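Local coordinates for protein type VI secretion system component (Escherichia coli O6, PDB 2P5Z) that is a component of the type VI secretion system, resembles the phage T4 tail proteins gp27 and gp5, and probably forms part of the phage-tail-like apparatus, at residues A[34-39]-A[347-352]; A[43-48]-A[83-88]; A[115-120]-A[141-146]; A[119-124]-A[168-173]. All coordinates share one frame; numbering follows the deposited sequence.

Interactions 1 and 2 meet at strands 29-38 and 44-51, antiparallel neighbours, and are tied by Glu37 with Tyr45 and Arg36 with Asp46. Interaction 1 is ladder-like, with backbone bonds between strands far apart in sequence and one face buried, the other more exposed. Interaction 2 has no hydrogen bond between its segments and rests on aromatic and aliphatic side chains. Interactions 3 and 4 start from the same loop, sharing Arg119 and Ser120, and are joined by His143 with Asp171. Interaction 3 is a histidine ring with an aliphatic group over each face and polar neighbours at its edge; interaction 4 is polar, partly water-mediated, at a helix start. Each of the four mixes buried and more accessible residues.

Interaction 1 (A[34-39]-A[347-352]); sequences EGREQL and GVTTSA
Glu37 and Val348 run alongside each other in the same direction from two antiparallel neighbouring strands, 34-38 and 347-352, whose axes approach to 4.6 Å with 163° between their N-to-C directions. The pairing joins parts of the phage tail baseplate family region, probably the gp27-like part, that are some 300 residues apart in sequence. Val348 has CG1 anti to its carbonyl carbon (chi1 -60°), which leaves CG2 between the backbone N and the carbonyl carbon; this second methyl, Val348 CG2, lies 3.8 Å from Glu37 CB. Beyond CG the Glu37 chain is extended, and its OE2 is hydrogen-bonded to Tyr45 OH and forms a salt bridge with Arg85, partners outside both segments. On the same face, Thr350 stands beside Gly35, its CG2 4.0 Å from Gly35 CA. The other face carries Glu34, Arg36, Gln38, Thr349 and Ser351 and is the more exposed; Arg36 reaches on to a salt bridge with Asp46, while Thr349 CG2 sits 3.8 Å from Gly35 O. The backbone fixes the register: Glu37 and Val348 form a hydrogen-bonded pair, with Glu37 N to Val348 O at 3.1 Å and nearly straight (175°), and Val348 N to Glu37 O at 2.9 Å. Gly35 N reaches Thr350 O at 2.9 Å, but the return bond from Thr350 N to Gly35 O is weak. Beyond it, Glu34 CA makes a CA-H...O contact of 3.4 Å with Thr350 O.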
loop_
_atom_site.group_PDB
_atom_site.type_symbol
_atom_site.label_atom_id
_atom_site.label_comp_id
_atom_site.label_asym_id
_atom_site.label_seq_id
_atom_site.Cartn_x
_atom_site.Cartn_y
_atom_site.Cartn_z
ATOM N N GLU A 34 -18.297 -15.490 -10.945
ATOM C CA GLU A 34 -18.035 -14.945 -9.629
ATOM C C GLU A 34 -18.475 -13.484 -9.629
ATOM O O GLU A 34 -18.085 -12.719 -10.513
ATOM C CB GLU A 34 -16.552 -15.065 -9.319
ATOM C CG GLU A 34 -16.236 -15.099 -7.843
ATOM C CD GLU A 34 -15.146 -16.107 -7.524
ATOM O OE1 GLU A 34 -14.476 -16.584 -8.473
ATOM O OE2 GLU A 34 -14.965 -16.425 -6.326
ATOM N N GLY A 35 -19.317 -13.122 -8.661
ATOM C CA GLY A 35 -19.856 -11.769 -8.531
ATOM C C GLY A 35 -19.622 -11.124 -7.163
ATOM O O GLY A 35 -19.506 -11.816 -6.158
ATOM N N ARG A 36 -19.536 -9.790 -7.134
ATOM C CA ARG A 36 -19.391 -9.009 -5.893
ATOM C C ARG A 36 -20.318 -7.798 -5.951
ATOM O O ARG A 36 -20.317 -7.045 -6.913
ATOM C CB ARG A 36 -17.934 -8.579 -5.674
ATOM C CG ARG A 36 -16.995 -9.728 -5.214
ATOM C CD ARG A 36 -15.679 -9.874 -6.052
ATOM N NE ARG A 36 -15.905 -9.866 -7.511
ATOM C CZ ARG A 36 -15.031 -10.295 -8.425
ATOM N NH1 ARG A 36 -15.327 -10.228 -9.719
ATOM N NH2 ARG A 36 -13.862 -10.787 -8.048
ATOM N N GLU A 37 -21.160 -7.667 -4.942
ATOM C CA GLU A 37 -22.033 -6.543 -4.785
ATOM C C GLU A 37 -21.834 -6.055 -3.364
ATOM O O GLU A 37 -21.625 -6.841 -2.446
ATOM C CB GLU A 37 -23.496 -6.939 -4.980
ATOM C CG GLU A 37 -23.816 -7.489 -6.365
ATOM C CD GLU A 37 -25.213 -8.102 -6.487
ATOM O OE1 GLU A 37 -26.217 -7.419 -6.163
ATOM O OE2 GLU A 37 -25.303 -9.267 -6.935
ATOM N N GLN A 38 -21.911 -4.745 -3.193
ATOM C CA GLN A 38 -21.710 -4.095 -1.917
ATOM C C GLN A 38 -22.286 -2.698 -2.016
ATOM O O GLN A 38 -22.181 -2.056 -3.056
ATOM C CB GLN A 38 -20.221 -4.028 -1.622
ATOM C CG GLN A 38 -19.848 -3.620 -0.222
ATOM C CD GLN A 38 -18.355 -3.441 -0.121
ATOM O OE1 GLN A 38 -17.617 -3.854 -1.017
ATOM N NE2 GLN A 38 -17.899 -2.800 0.943
ATOM N N LEU A 39 -22.921 -2.255 -0.939
ATOM C CA LEU A 39 -23.398 -0.888 -0.793
ATOM C C LEU A 39 -22.302 0.144 -1.045
ATOM O O LEU A 39 -21.146 -0.074 -0.670
ATOM C CB LEU A 39 -23.919 -0.699 0.615
ATOM C CG LEU A 39 -25.193 -1.470 0.931
ATOM C CD1 LEU A 39 -25.610 -1.171 2.361
ATOM C CD2 LEU A 39 -26.296 -1.080 -0.050
ATOM N N GLY A 347 -23.316 -6.425 1.894
ATOM C CA GLY A 347 -22.484 -6.988 0.838
ATOM C C GLY A 347 -22.775 -8.454 0.576
ATOM O O GLY A 347 -23.218 -9.150 1.478
ATOM N N VAL A 348 -22.582 -8.907 -0.669
ATOM C CA VAL A 348 -22.633 -10.328 -1.021
ATOM C C VAL A 348 -21.493 -10.726 -1.969
ATOM O O VAL A 348 -21.094 -9.956 -2.841
ATOM C CB VAL A 348 -23.987 -10.774 -1.656
ATOM C CG1 VAL A 348 -25.168 -10.533 -0.725
ATOM C CG2 VAL A 348 -24.233 -10.084 -2.978
ATOM N N THR A 349 -20.942 -11.919 -1.777
ATOM C CA THR A 349 -20.073 -12.540 -2.782
ATOM C C THR A 349 -20.875 -13.707 -3.368
ATOM O O THR A 349 -21.678 -14.307 -2.688
ATOM C CB THR A 349 -18.725 -12.957 -2.179
ATOM O OG1 THR A 349 -18.096 -11.792 -1.642
ATOM C CG2 THR A 349 -17.781 -13.546 -3.220
ATOM N N THR A 350 -20.687 -14.015 -4.637
ATOM C CA THR A 350 -21.740 -14.689 -5.370
ATOM C C THR A 350 -21.122 -15.637 -6.391
ATOM O O THR A 350 -20.111 -15.301 -7.004
ATOM C CB THR A 350 -22.655 -13.589 -5.962
ATOM O OG1 THR A 350 -23.833 -13.475 -5.164
ATOM C CG2 THR A 350 -23.048 -13.844 -7.339
ATOM N N SER A 351 -21.684 -16.841 -6.529
ATOM C CA SER A 351 -21.080 -17.868 -7.409
ATOM C C SER A 351 -22.020 -18.966 -7.947
ATOM O O SER A 351 -23.059 -19.264 -7.352
ATOM C CB SER A 351 -19.911 -18.555 -6.711
ATOM O OG SER A 351 -18.894 -18.772 -7.665
ATOM N N ALA A 352 -21.628 -19.547 -9.079
ATOM C CA ALA A 352 -22.207 -20.781 -9.603
ATOM C C ALA A 352 -21.318 -21.335 -10.682
ATOM O O ALA A 352 -20.332 -20.696 -11.096
ATOM C CB ALA A 352 -23.573 -20.564 -10.166
#

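Interaction 2 (A[43-48]-A[83-88]); sequences FRYDIQ and ALRTLH
Phe43 holds CG between its backbone N and carbonyl carbon (chi1 59°), and Leu87 holds CG anti to its carbonyl carbon (chi1 -81°); these torsions place the two CG atoms, and beyond them the ring and the methyls meet between the two segments. The two methyls of Leu87 divide the aromatic partners. CD1 stands over one face of the Phe43 ring, 4.2 Å above the plane of that ring and offset toward its rim. CD2 lies over the Tyr45 ring near its outer end, 3.8 Å from Tyr45 CZ, in an off-centre CH-pi contact 29° from the ring normal. Leu87 and Tyr45 cross at about a right angle. At the edge of the Phe43 ring, and in its plane, His88 O lies 3.3 Å from Phe43 CZ. Arg85 NH1 comes within 3.7 Å of Tyr45 OH without bonding to it: Tyr45 OH is hydrogen-bonded to Glu37, and Arg85 NH1 forms a salt bridge with the same residue. No hydrogen bond links the segments, and the nearest CA atoms, Phe43 CA and Leu87 CA, are 9.0 Å apart, which rules out strand pairing here. Instead strands 44-51 and 85-99 each pair antiparallel with strand 104-111, whose Leu110 touches Leu87, an arrangement consistent with the phage-barrel family, while Phe188 packs edge-to-face with Phe43.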
loop_
_atom_site.group_PDB
_atom_site.type_symbol
_atom_site.label_atom_id
_atom_site.label_comp_id
_atom_site.label_asym_id
_atom_site.label_seq_id
_atom_site.Cartn_x
_atom_site.Cartn_y
_atom_site.Cartn_z
ATOM N N PHE A 43 -21.054 -2.755 -8.479
ATOM C CA PHE A 43 -20.884 -4.202 -8.494
ATOM C C PHE A 43 -19.886 -4.665 -9.527
ATOM O O PHE A 43 -19.560 -3.917 -10.445
ATOM C CB PHE A 43 -22.219 -4.960 -8.636
ATOM C CG PHE A 43 -23.004 -4.632 -9.868
ATOM C CD1 PHE A 43 -22.704 -5.228 -11.099
ATOM C CD2 PHE A 43 -24.086 -3.754 -9.793
ATOM C CE1 PHE A 43 -23.459 -4.926 -12.247
ATOM C CE2 PHE A 43 -24.844 -3.449 -10.928
ATOM C CZ PHE A 43 -24.529 -4.047 -12.156
ATOM N N ARG A 44 -19.394 -5.897 -9.378
ATOM C CA ARG A 44 -18.484 -6.463 -10.374
ATOM C C ARG A 44 -18.786 -7.943 -10.606
ATOM O O ARG A 44 -18.863 -8.715 -9.654
ATOM C CB ARG A 44 -17.058 -6.281 -9.882
ATOM C CG ARG A 44 -16.030 -6.466 -10.936
ATOM C CD ARG A 44 -14.740 -5.901 -10.456
ATOM N NE ARG A 44 -13.969 -6.832 -9.636
ATOM C CZ ARG A 44 -12.747 -6.575 -9.164
ATOM N NH1 ARG A 44 -12.157 -5.407 -9.435
ATOM N NH2 ARG A 44 -12.106 -7.485 -8.431
ATOM N N TYR A 45 -18.970 -8.360 -11.852
ATOM C CA TYR A 45 -19.233 -9.794 -12.131
ATOM C C TYR A 45 -18.328 -10.355 -13.208
ATOM O O TYR A 45 -18.409 -9.964 -14.371
ATOM C CB TYR A 45 -20.681 -10.016 -12.542
ATOM C CG TYR A 45 -21.623 -10.241 -11.400
ATOM C CD1 TYR A 45 -21.880 -9.247 -10.465
ATOM C CD2 TYR A 45 -22.296 -11.442 -11.271
ATOM C CE1 TYR A 45 -22.766 -9.450 -9.408
ATOM C CE2 TYR A 45 -23.189 -11.654 -10.236
ATOM C CZ TYR A 45 -23.412 -10.668 -9.300
ATOM O OH TYR A 45 -24.292 -10.896 -8.264
ATOM N N ASP A 46 -17.462 -11.281 -12.831
ATOM C CA ASP A 46 -16.643 -11.966 -13.815
ATOM C C ASP A 46 -17.352 -13.254 -14.235
ATOM O O ASP A 46 -17.574 -14.161 -13.427
ATOM C CB ASP A 46 -15.238 -12.211 -13.270
ATOM C CG ASP A 46 -14.484 -10.902 -12.994
ATOM O OD1 ASP A 46 -14.364 -10.066 -13.921
ATOM O OD2 ASP A 46 -14.016 -10.704 -11.844
ATOM N N ILE A 47 -17.750 -13.293 -15.503
ATOM C CA ILE A 47 -18.617 -14.344 -16.041
ATOM C C ILE A 47 -17.901 -15.118 -17.118
ATOM O O ILE A 47 -17.514 -14.561 -18.148
ATOM C CB ILE A 47 -19.878 -13.737 -16.648
ATOM C CG1 ILE A 47 -20.606 -12.885 -15.603
ATOM C CG2 ILE A 47 -20.797 -14.831 -17.161
ATOM C CD1 ILE A 47 -21.639 -11.959 -16.187
ATOM N N GLN A 48 -17.686 -16.405 -16.877
ATOM C CA GLN A 48 -17.101 -17.255 -17.915
ATOM C C GLN A 48 -18.186 -17.897 -18.741
ATOM O O GLN A 48 -19.267 -18.220 -18.241
ATOM C CB GLN A 48 -16.200 -18.332 -17.339
ATOM C CG GLN A 48 -14.873 -17.816 -16.880
ATOM C CD GLN A 48 -13.901 -18.927 -16.559
ATOM O OE1 GLN A 48 -14.058 -20.057 -17.018
ATOM N NE2 GLN A 48 -12.877 -18.608 -15.778
ATOM N N ALA A 83 -35.142 -15.150 -14.666
ATOM C CA ALA A 83 -36.309 -14.335 -14.373
ATOM C C ALA A 83 -36.337 -13.911 -12.904
ATOM O O ALA A 83 -37.180 -13.109 -12.508
ATOM C CB ALA A 83 -37.607 -15.092 -14.748
ATOM N N LEU A 84 -35.424 -14.445 -12.098
ATOM C CA LEU A 84 -35.451 -14.193 -10.655
ATOM C C LEU A 84 -34.836 -12.852 -10.253
ATOM O O LEU A 84 -35.405 -12.135 -9.428
ATOM C CB LEU A 84 -34.802 -15.351 -9.881
ATOM C CG LEU A 84 -35.674 -16.323 -9.053
ATOM C CD1 LEU A 84 -37.155 -16.388 -9.467
ATOM C CD2 LEU A 84 -35.047 -17.714 -9.030
ATOM N N ARG A 85 -33.683 -12.530 -10.841
ATOM C CA ARG A 85 -32.966 -11.272 -10.604
ATOM C C ARG A 85 -32.009 -11.030 -11.764
ATOM O O ARG A 85 -31.339 -11.960 -12.208
ATOM C CB ARG A 85 -32.172 -11.321 -9.293
ATOM C CG ARG A 85 -31.512 -10.004 -8.946
ATOM C CD ARG A 85 -31.177 -9.874 -7.467
ATOM N NE ARG A 85 -29.942 -10.546 -7.066
ATOM C CZ ARG A 85 -28.717 -10.041 -7.210
ATOM N NH1 ARG A 85 -27.670 -10.740 -6.791
ATOM N NH2 ARG A 85 -28.526 -8.843 -7.767
ATOM N N THR A 86 -31.937 -9.786 -12.237
ATOM C CA THR A 86 -31.045 -9.423 -13.326
ATOM C C THR A 86 -30.062 -8.301 -12.939
ATOM O O THR A 86 -30.433 -7.344 -12.255
ATOM C CB THR A 86 -31.848 -8.964 -14.558
ATOM O OG1 THR A 86 -33.105 -9.637 -14.581
ATOM C CG2 THR A 86 -31.106 -9.270 -15.847
ATOM N N LEU A 87 -28.815 -8.417 -13.386
ATOM C CA LEU A 87 -27.869 -7.322 -13.280
ATOM C C LEU A 87 -27.689 -6.638 -14.633
ATOM O O LEU A 87 -27.247 -7.267 -15.597
ATOM C CB LEU A 87 -26.504 -7.809 -12.780
ATOM C CG LEU A 87 -26.300 -8.029 -11.279
ATOM C CD1 LEU A 87 -27.128 -7.052 -10.480
ATOM C CD2 LEU A 87 -26.651 -9.456 -10.886
ATOM N N HIS A 88 -28.013 -5.350 -14.706
ATOM C CA HIS A 88 -27.782 -4.595 -15.946
ATOM C C HIS A 88 -26.526 -3.733 -15.862
ATOM O O HIS A 88 -26.230 -3.123 -14.817
ATOM C CB HIS A 88 -28.972 -3.718 -16.272
ATOM C CG HIS A 88 -30.213 -4.481 -16.612
ATOM N ND1 HIS A 88 -30.456 -4.977 -17.876
ATOM C CD2 HIS A 88 -31.289 -4.816 -15.860
ATOM C CE1 HIS A 88 -31.631 -5.586 -17.887
ATOM N NE2 HIS A 88 -32.157 -5.506 -16.677
#

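Interaction 3 (A[115-120]-A[141-146]); sequences ALLTRS and ERHQMR
Leu117 lays its CD2 methyl over the middle of the His143 imidazole, 3.5 Å from the ring centroid of His143 and only 13° off the ring normal, values that establish a face-on CH-pi contact. The ring atoms nearest to this methyl are His143 CG and His143 CD2. The opposite face is covered by the preceding residue: Arg142 has CG anti to its backbone N and beside its carbonyl carbon (chi1 -177°), and that CG lies 3.5 Å above the plane of the His143 ring, toward the rim. The ring is thus sandwiched between two aliphatic groups. Its place in the fold is a junction of two loops with two helices. Residues 115-118 belong to a 3-10 segment that begins earlier in the chain, with Arg119 N to Leu116 O at 2.9 Å, and 141-146 follow helix 131-140, whose Ile138 touches both Leu117 and His143. With its faces occupied, the ring presents its edge to polar neighbours: Ser120 OG lies near the ring plane, and His143 NE2 is hydrogen-bonded to Asp171 of helix 171-182. The Arg142 chain is bent at chi2 (60°, placing CD), and farther on its NE lies 3.5 Å from Ser120 CB, the guanidinium approaching that carbon obliquely.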
loop_
_atom_site.group_PDB
_atom_site.type_symbol
_atom_site.label_atom_id
_atom_site.label_comp_id
_atom_site.label_asym_id
_atom_site.label_seq_id
_atom_site.Cartn_x
_atom_site.Cartn_y
_atom_site.Cartn_z
ATOM N N ALA A 115 -19.454 2.537 -12.799
ATOM C CA ALA A 115 -18.026 2.162 -12.814
ATOM C C ALA A 115 -17.202 2.944 -13.835
ATOM O O ALA A 115 -16.010 3.127 -13.642
ATOM C CB ALA A 115 -17.856 0.694 -13.071
ATOM N N LEU A 116 -17.832 3.415 -14.908
ATOM C CA LEU A 116 -17.095 4.139 -15.941
ATOM C C LEU A 116 -16.625 5.527 -15.515
ATOM O O LEU A 116 -15.750 6.077 -16.165
ATOM C CB LEU A 116 -17.885 4.235 -17.238
ATOM C CG LEU A 116 -18.239 2.910 -17.890
ATOM C CD1 LEU A 116 -19.221 3.201 -19.017
ATOM C CD2 LEU A 116 -16.985 2.162 -18.397
ATOM N N LEU A 117 -17.155 6.056 -14.402
ATOM C CA LEU A 117 -16.654 7.304 -13.803
ATOM C C LEU A 117 -15.180 7.244 -13.400
ATOM O O LEU A 117 -14.583 8.263 -13.081
ATOM C CB LEU A 117 -17.429 7.725 -12.554
ATOM C CG LEU A 117 -18.938 7.869 -12.360
ATOM C CD1 LEU A 117 -19.223 9.086 -11.506
ATOM C CD2 LEU A 117 -19.765 7.850 -13.651
ATOM N N THR A 118 -14.601 6.054 -13.405
ATOM C CA THR A 118 -13.194 5.864 -13.075
ATOM C C THR A 118 -12.346 6.262 -14.279
ATOM O O THR A 118 -11.166 6.533 -14.152
ATOM C CB THR A 118 -12.981 4.401 -12.609
ATOM O OG1 THR A 118 -13.618 4.248 -11.336
ATOM C CG2 THR A 118 -11.533 4.018 -12.460
ATOM N N ARG A 119 -12.978 6.353 -15.441
ATOM C CA ARG A 119 -12.262 6.649 -16.665
ATOM C C ARG A 119 -12.018 8.138 -16.941
ATOM O O ARG A 119 -11.299 8.471 -17.877
ATOM C CB ARG A 119 -12.923 5.953 -17.860
ATOM C CG ARG A 119 -12.200 4.674 -18.291
ATOM C CD ARG A 119 -13.058 3.766 -19.177
ATOM N NE ARG A 119 -13.889 4.471 -20.164
ATOM C CZ ARG A 119 -13.491 4.816 -21.389
ATOM N NH1 ARG A 119 -12.253 4.553 -21.797
ATOM N NH2 ARG A 119 -14.333 5.443 -22.204
ATOM N N SER A 120 -12.578 9.025 -16.121
ATOM C CA SER A 120 -12.365 10.459 -16.308
ATOM C C SER A 120 -11.881 11.154 -15.048
ATOM O O SER A 120 -12.519 11.040 -13.993
ATOM C CB SER A 120 -13.621 11.151 -16.847
ATOM O OG SER A 120 -14.572 11.377 -15.830
ATOM N N GLU A 141 -23.500 15.583 -16.546
ATOM C CA GLU A 141 -22.647 16.306 -17.491
ATOM C C GLU A 141 -21.638 15.431 -18.194
ATOM O O GLU A 141 -21.757 15.187 -19.384
ATOM C CB GLU A 141 -22.003 17.520 -16.826
ATOM C CG GLU A 141 -23.072 18.430 -16.271
ATOM C CD GLU A 141 -22.561 19.573 -15.450
ATOM O OE1 GLU A 141 -23.408 20.262 -14.848
ATOM O OE2 GLU A 141 -21.333 19.798 -15.398
ATOM N N ARG A 142 -20.669 14.917 -17.456
ATOM C CA ARG A 142 -19.627 14.087 -18.046
ATOM C C ARG A 142 -20.093 12.652 -18.406
ATOM O O ARG A 142 -19.468 11.963 -19.201
ATOM C CB ARG A 142 -18.420 14.086 -17.094
ATOM C CG ARG A 142 -17.180 13.331 -17.564
ATOM C CD ARG A 142 -16.590 13.865 -18.864
ATOM N NE ARG A 142 -15.383 13.110 -19.196
ATOM C CZ ARG A 142 -15.222 12.355 -20.279
ATOM N NH1 ARG A 142 -16.185 12.261 -21.192
ATOM N NH2 ARG A 142 -14.078 11.704 -20.453
ATOM N N HIS A 143 -21.196 12.179 -17.844
ATOM C CA HIS A 143 -21.498 10.755 -18.044
ATOM C C HIS A 143 -22.825 10.414 -18.745
ATOM O O HIS A 143 -23.132 9.242 -18.941
ATOM C CB HIS A 143 -21.217 9.953 -16.755
ATOM C CG HIS A 143 -19.797 10.095 -16.284
ATOM N ND1 HIS A 143 -18.743 9.446 -16.894
ATOM C CD2 HIS A 143 -19.248 10.873 -15.320
ATOM C CE1 HIS A 143 -17.610 9.785 -16.303
ATOM N NE2 HIS A 143 -17.890 10.650 -15.343
ATOM N N GLN A 144 -23.572 11.457 -19.125
ATOM C CA GLN A 144 -24.849 11.380 -19.876
ATOM C C GLN A 144 -25.946 10.575 -19.204
ATOM O O GLN A 144 -26.726 9.897 -19.868
ATOM C CB GLN A 144 -24.661 10.874 -21.314
ATOM C CG GLN A 144 -23.735 11.707 -22.176
ATOM C CD GLN A 144 -22.345 11.111 -22.259
ATOM O OE1 GLN A 144 -22.179 9.884 -22.332
ATOM N NE2 GLN A 144 -21.331 11.976 -22.253
ATOM N N MET A 145 -26.005 10.640 -17.888
ATOM C CA MET A 145 -27.015 9.894 -17.182
ATOM C C MET A 145 -28.238 10.784 -16.987
ATOM O O MET A 145 -28.097 12.002 -16.836
ATOM C CB MET A 145 -26.445 9.319 -15.883
ATOM C CG MET A 145 -25.500 8.118 -16.149
ATOM S SD MET A 145 -25.085 7.137 -14.696
ATOM C CE MET A 145 -26.350 7.611 -13.565
ATOM N N ARG A 146 -29.430 10.173 -16.993
ATOM C CA ARG A 146 -30.663 10.899 -17.291
ATOM C C ARG A 146 -31.854 10.728 -16.365
ATOM O O ARG A 146 -32.949 10.493 -16.878
ATOM C CB ARG A 146 -31.209 10.438 -18.643
ATOM C CG ARG A 146 -30.332 10.575 -19.840
ATOM C CD ARG A 146 -30.812 9.576 -20.858
ATOM N NE ARG A 146 -31.186 10.240 -22.096
ATOM C CZ ARG A 146 -32.387 10.768 -22.338
ATOM N NH1 ARG A 146 -33.353 10.702 -21.423
ATOM N NH2 ARG A 146 -32.625 11.363 -23.505
#

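Interaction 4 (A[119-124]-A[168-173]); sequences RSRQNA and GEDDLT
Arg121 and Asp170 bring their CA atoms to 4.0 Å where the chain paths 120-123 and 168-171 run past each other with end-to-end directions 130° apart, and just beyond this point Asp171 N donates to Ser120 O at 2.9 Å. At the other end of the contact Gly168 N donates to Asn123 OD1 at 3.0 Å, nearly along the C=O axis and with 166° at the hydrogen. Arg121 lies between these bonds: its guanidinium spreads one face over the Glu169-Asp170 peptide, with Asp170 N 3.9 Å above the plane of the Arg121 group and offset toward its rim. A water accepts from Arg121 NH2 and Asp170 N, and a second water links Glu169 N to Asn123 OD1. Asp170 is the N-cap of helix 171-182. Its chi1 of 58° places CG between the backbone N and the carbonyl carbon, from where the carboxylate reaches Thr173: Asp170 OD1 accepts from Thr173 N at 2.9 Å, from above the carboxylate plane, and Asp170 OD2 accepts from Thr173 OG1 at 2.6 Å, on the syn side but tilted out of that plane. Arg121 NH1 stays 4.0 Å from Asp170 OD2, which is well out of the guanidinium plane, so their charges may attract but no N-H points at the oxygen. Asp171, first in the helix, turns its carboxylate to His143 and Gln166.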
loop_
_atom_site.group_PDB
_atom_site.type_symbol
_atom_site.label_atom_id
_atom_site.label_comp_id
_atom_site.label_asym_id
_atom_site.label_seq_id
_atom_site.Cartn_x
_atom_site.Cartn_y
_atom_site.Cartn_z
ATOM N N ARG A 119 -12.978 6.353 -15.441
ATOM C CA ARG A 119 -12.262 6.649 -16.665
ATOM C C ARG A 119 -12.018 8.138 -16.941
ATOM O O ARG A 119 -11.299 8.471 -17.877
ATOM C CB ARG A 119 -12.923 5.953 -17.860
ATOM C CG ARG A 119 -12.200 4.674 -18.291
ATOM C CD ARG A 119 -13.058 3.766 -19.177
ATOM N NE ARG A 119 -13.889 4.471 -20.164
ATOM C CZ ARG A 119 -13.491 4.816 -21.389
ATOM N NH1 ARG A 119 -12.253 4.553 -21.797
ATOM N NH2 ARG A 119 -14.333 5.443 -22.204
ATOM N N SER A 120 -12.578 9.025 -16.121
ATOM C CA SER A 120 -12.365 10.459 -16.308
ATOM C C SER A 120 -11.881 11.154 -15.048
ATOM O O SER A 120 -12.519 11.040 -13.993
ATOM C CB SER A 120 -13.621 11.151 -16.847
ATOM O OG SER A 120 -14.572 11.377 -15.830
ATOM N N ARG A 121 -10.761 11.872 -15.171
ATOM C CA ARG A 121 -10.122 12.530 -14.027
ATOM C C ARG A 121 -9.718 13.984 -14.283
ATOM O O ARG A 121 -8.535 14.317 -14.360
ATOM C CB ARG A 121 -8.920 11.720 -13.489
ATOM C CG ARG A 121 -7.872 11.248 -14.514
ATOM C CD ARG A 121 -6.795 10.318 -13.890
ATOM N NE ARG A 121 -6.428 10.660 -12.506
ATOM C CZ ARG A 121 -6.634 9.865 -11.448
ATOM N NH1 ARG A 121 -7.205 8.675 -11.602
ATOM N NH2 ARG A 121 -6.268 10.252 -10.230
ATOM N N GLN A 122 -10.704 14.860 -14.394
ATOM C CA GLN A 122 -10.411 16.265 -14.591
ATOM C C GLN A 122 -10.521 17.057 -13.301
ATOM O O GLN A 122 -11.330 16.734 -12.443
ATOM C CB GLN A 122 -11.330 16.857 -15.651
ATOM C CG GLN A 122 -10.866 16.615 -17.076
ATOM C CD GLN A 122 -11.484 17.611 -18.049
ATOM O OE1 GLN A 122 -12.673 17.531 -18.369
ATOM N NE2 GLN A 122 -10.677 18.564 -18.515
ATOM N N ASN A 123 -9.703 18.097 -13.172
ATOM C CA ASN A 123 -9.809 19.031 -12.042
ATOM C C ASN A 123 -10.967 20.026 -12.179
ATOM O O ASN A 123 -11.225 20.550 -13.261
ATOM C CB ASN A 123 -8.502 19.794 -11.857
ATOM C CG ASN A 123 -7.303 18.888 -11.745
ATOM O OD1 ASN A 123 -7.304 17.929 -10.973
ATOM N ND2 ASN A 123 -6.259 19.195 -12.505
ATOM N N ALA A 124 -11.666 20.298 -11.082
ATOM C CA ALA A 124 -12.797 21.220 -11.154
ATOM C C ALA A 124 -13.123 21.864 -9.822
ATOM O O ALA A 124 -12.924 21.260 -8.773
ATOM C CB ALA A 124 -14.025 20.504 -11.692
ATOM N N GLY A 168 -6.922 15.894 -8.769
ATOM C CA GLY A 168 -6.240 14.588 -8.848
ATOM C C GLY A 168 -7.084 13.406 -8.379
ATOM O O GLY A 168 -6.619 12.574 -7.615
ATOM N N GLU A 169 -8.340 13.372 -8.805
ATOM C CA GLU A 169 -9.302 12.382 -8.363
ATOM C C GLU A 169 -10.155 12.034 -9.573
ATOM O O GLU A 169 -10.624 12.926 -10.286
ATOM C CB GLU A 169 -10.219 12.950 -7.274
ATOM C CG GLU A 169 -9.680 12.959 -5.842
ATOM C CD GLU A 169 -10.674 13.595 -4.849
ATOM O OE1 GLU A 169 -11.171 14.712 -5.110
ATOM O OE2 GLU A 169 -10.971 12.994 -3.799
ATOM N N ASP A 170 -10.356 10.749 -9.828
ATOM C CA ASP A 170 -11.274 10.351 -10.882
ATOM C C ASP A 170 -12.684 10.650 -10.385
ATOM O O ASP A 170 -12.901 10.835 -9.173
ATOM C CB ASP A 170 -11.105 8.866 -11.229
ATOM C CG ASP A 170 -11.316 7.957 -10.022
ATOM O OD1 ASP A 170 -12.454 7.502 -9.796
ATOM O OD2 ASP A 170 -10.358 7.742 -9.256
ATOM N N ASP A 171 -13.643 10.703 -11.302
ATOM C CA ASP A 171 -15.003 11.060 -10.919
ATOM C C ASP A 171 -15.589 10.130 -9.866
ATOM O O ASP A 171 -16.259 10.612 -8.960
ATOM C CB ASP A 171 -15.928 11.137 -12.136
ATOM C CG ASP A 171 -15.639 12.335 -13.031
ATOM O OD1 ASP A 171 -15.013 13.303 -12.557
ATOM O OD2 ASP A 171 -16.049 12.305 -14.215
ATOM N N LEU A 172 -15.305 8.822 -9.951
ATOM C CA LEU A 172 -15.845 7.859 -8.979
ATOM C C LEU A 172 -15.308 8.099 -7.579
ATOM O O LEU A 172 -16.078 8.140 -6.625
ATOM C CB LEU A 172 -15.603 6.392 -9.397
ATOM C CG LEU A 172 -16.288 5.316 -8.519
ATOM C CD1 LEU A 172 -17.782 5.607 -8.321
ATOM C CD2 LEU A 172 -16.090 3.911 -9.052
ATOM N N THR A 173 -13.998 8.280 -7.462
ATOM C CA THR A 173 -13.388 8.526 -6.173
ATOM C C THR A 173 -13.943 9.812 -5.569
ATOM O O THR A 173 -14.356 9.821 -4.391
ATOM C CB THR A 173 -11.877 8.616 -6.295
ATOM O OG1 THR A 173 -11.395 7.435 -6.936
ATOM C CG2 THR A 173 -11.213 8.767 -4.916
HETATM O O HOH W 1 -8.032 9.095 -8.274
HETATM O O HOH W 2 -9.409 15.849 -10.527
#